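Phage-like element PBSX protein XkdH (Bacillus subtilis, PDB 3F3B) is of unknown function but, as a small beta-rich protein encoded by the defective prophage PBSX, probably contributes to the phage-like particle or to its assembly. Local coordinates at residues F76-D81 / H106-V111. Numbering follows the deposited sequence.
Sequences FPLSAD and HHWEVV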
loop_
_atom_site.group_PDB
_atom_site.type_symbol
_atom_site.label_atom_id
_atom_site.label_comp_id
_atom_site.label_asym_id
_atom_site.label_seq_id
_atom_site.Cartn_x
_atom_site.Cartn_y
_atom_site.Cartn_z
ATOM N N PHE A 76 -8.038 -8.797 3.114
ATOM C CA PHE A 76 -6.941 -9.459 3.815
ATOM C C PHE A 76 -7.441 -10.308 4.966
ATOM O O PHE A 76 -8.518 -10.061 5.515
ATOM C CB PHE A 76 -6.010 -8.432 4.449
ATOM C CG PHE A 76 -5.187 -7.641 3.483
ATOM C CD1 PHE A 76 -4.083 -8.207 2.866
ATOM C CD2 PHE A 76 -5.444 -6.284 3.287
ATOM C CE1 PHE A 76 -3.245 -7.438 2.086
ATOM C CE2 PHE A 76 -4.605 -5.504 2.505
ATOM C CZ PHE A 76 -3.503 -6.083 1.906
ATOM N N PRO A 77 -6.639 -11.305 5.375
ATOM C CA PRO A 77 -7.031 -12.168 6.490
ATOM C C PRO A 77 -7.004 -11.263 7.711
ATOM O O PRO A 77 -6.214 -10.324 7.764
ATOM C CB PRO A 77 -5.913 -13.206 6.546
ATOM C CG PRO A 77 -5.337 -13.200 5.163
ATOM C CD PRO A 77 -5.352 -11.737 4.807
ATOM N N LEU A 78 -7.852 -11.546 8.688
ATOM C CA LEU A 78 -7.918 -10.736 9.896
ATOM C C LEU A 78 -6.601 -10.767 10.684
ATOM O O LEU A 78 -6.239 -9.794 11.348
ATOM C CB LEU A 78 -9.073 -11.221 10.780
ATOM C CG LEU A 78 -9.776 -10.134 11.594
ATOM C CD1 LEU A 78 -10.393 -9.116 10.647
ATOM C CD2 LEU A 78 -10.851 -10.761 12.459
ATOM N N SER A 79 -5.885 -11.882 10.600
ATOM C CA SER A 79 -4.615 -12.035 11.301
ATOM C C SER A 79 -3.525 -11.125 10.742
ATOM O O SER A 79 -2.489 -10.921 11.379
ATOM C CB SER A 79 -4.145 -13.488 11.218
ATOM O OG SER A 79 -3.934 -13.863 9.865
ATOM N N ALA A 80 -3.751 -10.584 9.552
ATOM C CA ALA A 80 -2.773 -9.700 8.924
ATOM C C ALA A 80 -2.710 -8.310 9.576
ATOM O O ALA A 80 -3.723 -7.778 10.020
ATOM C CB ALA A 80 -3.088 -9.564 7.438
ATOM N N ASP A 81 -1.507 -7.736 9.623
ATOM C CA ASP A 81 -1.270 -6.403 10.198
ATOM C C ASP A 81 -1.445 -5.386 9.069
ATOM O O ASP A 81 -0.526 -5.156 8.282
ATOM C CB ASP A 81 0.159 -6.318 10.746
ATOM C CG ASP A 81 0.432 -5.029 11.523
ATOM O OD1 ASP A 81 -0.033 -3.942 11.115
ATOM O OD2 ASP A 81 1.143 -5.102 12.547
ATOM N N HIS A 106 -15.171 -11.201 8.309
ATOM C CA HIS A 106 -13.964 -11.660 8.992
ATOM C C HIS A 106 -12.674 -11.299 8.249
ATOM O O HIS A 106 -11.645 -11.953 8.417
ATOM C CB HIS A 106 -14.047 -13.179 9.193
ATOM C CG HIS A 106 -13.082 -13.717 10.205
ATOM N ND1 HIS A 106 -13.104 -13.338 11.531
ATOM C CD2 HIS A 106 -12.096 -14.639 10.094
ATOM C CE1 HIS A 106 -12.178 -14.008 12.194
ATOM N NE2 HIS A 106 -11.553 -14.805 11.346
ATOM N N HIS A 107 -12.728 -10.251 7.438
ATOM C CA HIS A 107 -11.560 -9.826 6.678
ATOM C C HIS A 107 -11.300 -8.336 6.847
ATOM O O HIS A 107 -12.213 -7.578 7.194
ATOM C CB HIS A 107 -11.779 -10.086 5.186
ATOM C CG HIS A 107 -12.023 -11.520 4.844
ATOM N ND1 HIS A 107 -12.800 -11.904 3.775
ATOM C CD2 HIS A 107 -11.575 -12.663 5.416
ATOM C CE1 HIS A 107 -12.823 -13.224 3.702
ATOM N NE2 HIS A 107 -12.087 -13.707 4.686
ATOM N N TRP A 108 -10.058 -7.915 6.616
ATOM C CA TRP A 108 -9.761 -6.492 6.660
ATOM C C TRP A 108 -10.052 -6.053 5.237
ATOM O O TRP A 108 -9.597 -6.686 4.283
ATOM C CB TRP A 108 -8.281 -6.200 6.960
ATOM C CG TRP A 108 -7.865 -6.436 8.381
ATOM C CD1 TRP A 108 -7.049 -7.426 8.839
ATOM C CD2 TRP A 108 -8.273 -5.687 9.532
ATOM N NE1 TRP A 108 -6.923 -7.346 10.205
ATOM C CE2 TRP A 108 -7.663 -6.287 10.659
ATOM C CE3 TRP A 108 -9.097 -4.568 9.724
ATOM C CZ2 TRP A 108 -7.849 -5.805 11.965
ATOM C CZ3 TRP A 108 -9.283 -4.084 11.035
ATOM C CH2 TRP A 108 -8.660 -4.709 12.133
ATOM N N GLU A 109 -10.833 -4.998 5.080
ATOM C CA GLU A 109 -11.122 -4.489 3.747
ATOM C C GLU A 109 -10.531 -3.097 3.675
ATOM O O GLU A 109 -10.714 -2.297 4.586
ATOM C CB GLU A 109 -12.627 -4.425 3.492
ATOM C CG GLU A 109 -13.250 -5.745 3.101
ATOM C CD GLU A 109 -14.724 -5.606 2.776
ATOM O OE1 GLU A 109 -15.162 -4.471 2.481
ATOM O OE2 GLU A 109 -15.435 -6.629 2.802
ATOM N N VAL A 110 -9.827 -2.801 2.594
ATOM C CA VAL A 110 -9.212 -1.496 2.460
ATOM C C VAL A 110 -8.891 -1.241 1.004
ATOM O O VAL A 110 -8.533 -2.163 0.280
ATOM C CB VAL A 110 -7.912 -1.429 3.290
ATOM C CG1 VAL A 110 -6.903 -2.456 2.762
ATOM C CG2 VAL A 110 -7.339 -0.015 3.259
ATOM N N VAL A 111 -9.019 0.013 0.579
ATOM C CA VAL A 111 -8.741 0.396 -0.796
ATOM C C VAL A 111 -7.251 0.629 -1.025
ATOM O O VAL A 111 -6.575 1.291 -0.226
ATOM C CB VAL A 111 -9.510 1.694 -1.178
ATOM C CG1 VAL A 111 -9.058 2.193 -2.542
ATOM C CG2 VAL A 111 -11.028 1.422 -1.193
#
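The indole NE1 of Trp-108 donates a hydrogen bond of 2.8 Å to the backbone O of Leu-78, bent at the hydrogen (142°) and arriving tilted from the carbonyl plane. Ala-80 O lies 3.2 Å from the same NE1. Pro-77 O sits at the ring edge, beside CD1, so the carbonyl oxygens of Leu-78 and Pro-77 lie near NE1 and CD1 of the five-membered ring. The indole CG stands anti to the carbonyl carbon, beside the backbone N (chi1 -74°), on the side of the sheet shared with Phe-76. Tryptophan suits this place because it joins an N-H donor to a broad apolar face. Leu-78 uses that face: its CD1 makes a CH-pi contact 3.9 Å from the centroid of the five-membered ring, nearly along the ring normal, while its other methyl, CD2, reaches the CE1 of His-106 at 3.5 Å. The branched leucine tip thus bridges two aromatic rings. Pro-77, still extended (phi -68°, psi 150°), gives its O to Ala-80 N and so closes a type I turn whose torsions are held by Leu-78 and Ser-79. Before it, Phe-76 and Trp-108 form an antiparallel hydrogen-bonded pair, with Phe-76 N to Trp-108 O and Trp-108 N to Phe-76 O both 2.9 Å. The Phe-76 ring turns its edge to Val-110, CE2 meeting CG1 at 3.8 Å. Here the end of strand 66-77 meets the start of strand 107-114 in the curled antiparallel sheet; Phe-76 packs against strands 9-19 and 48-61, while Trp-108 touches Ile-103 of strand 102-104 and forms a cation-pi contact with Lys-101.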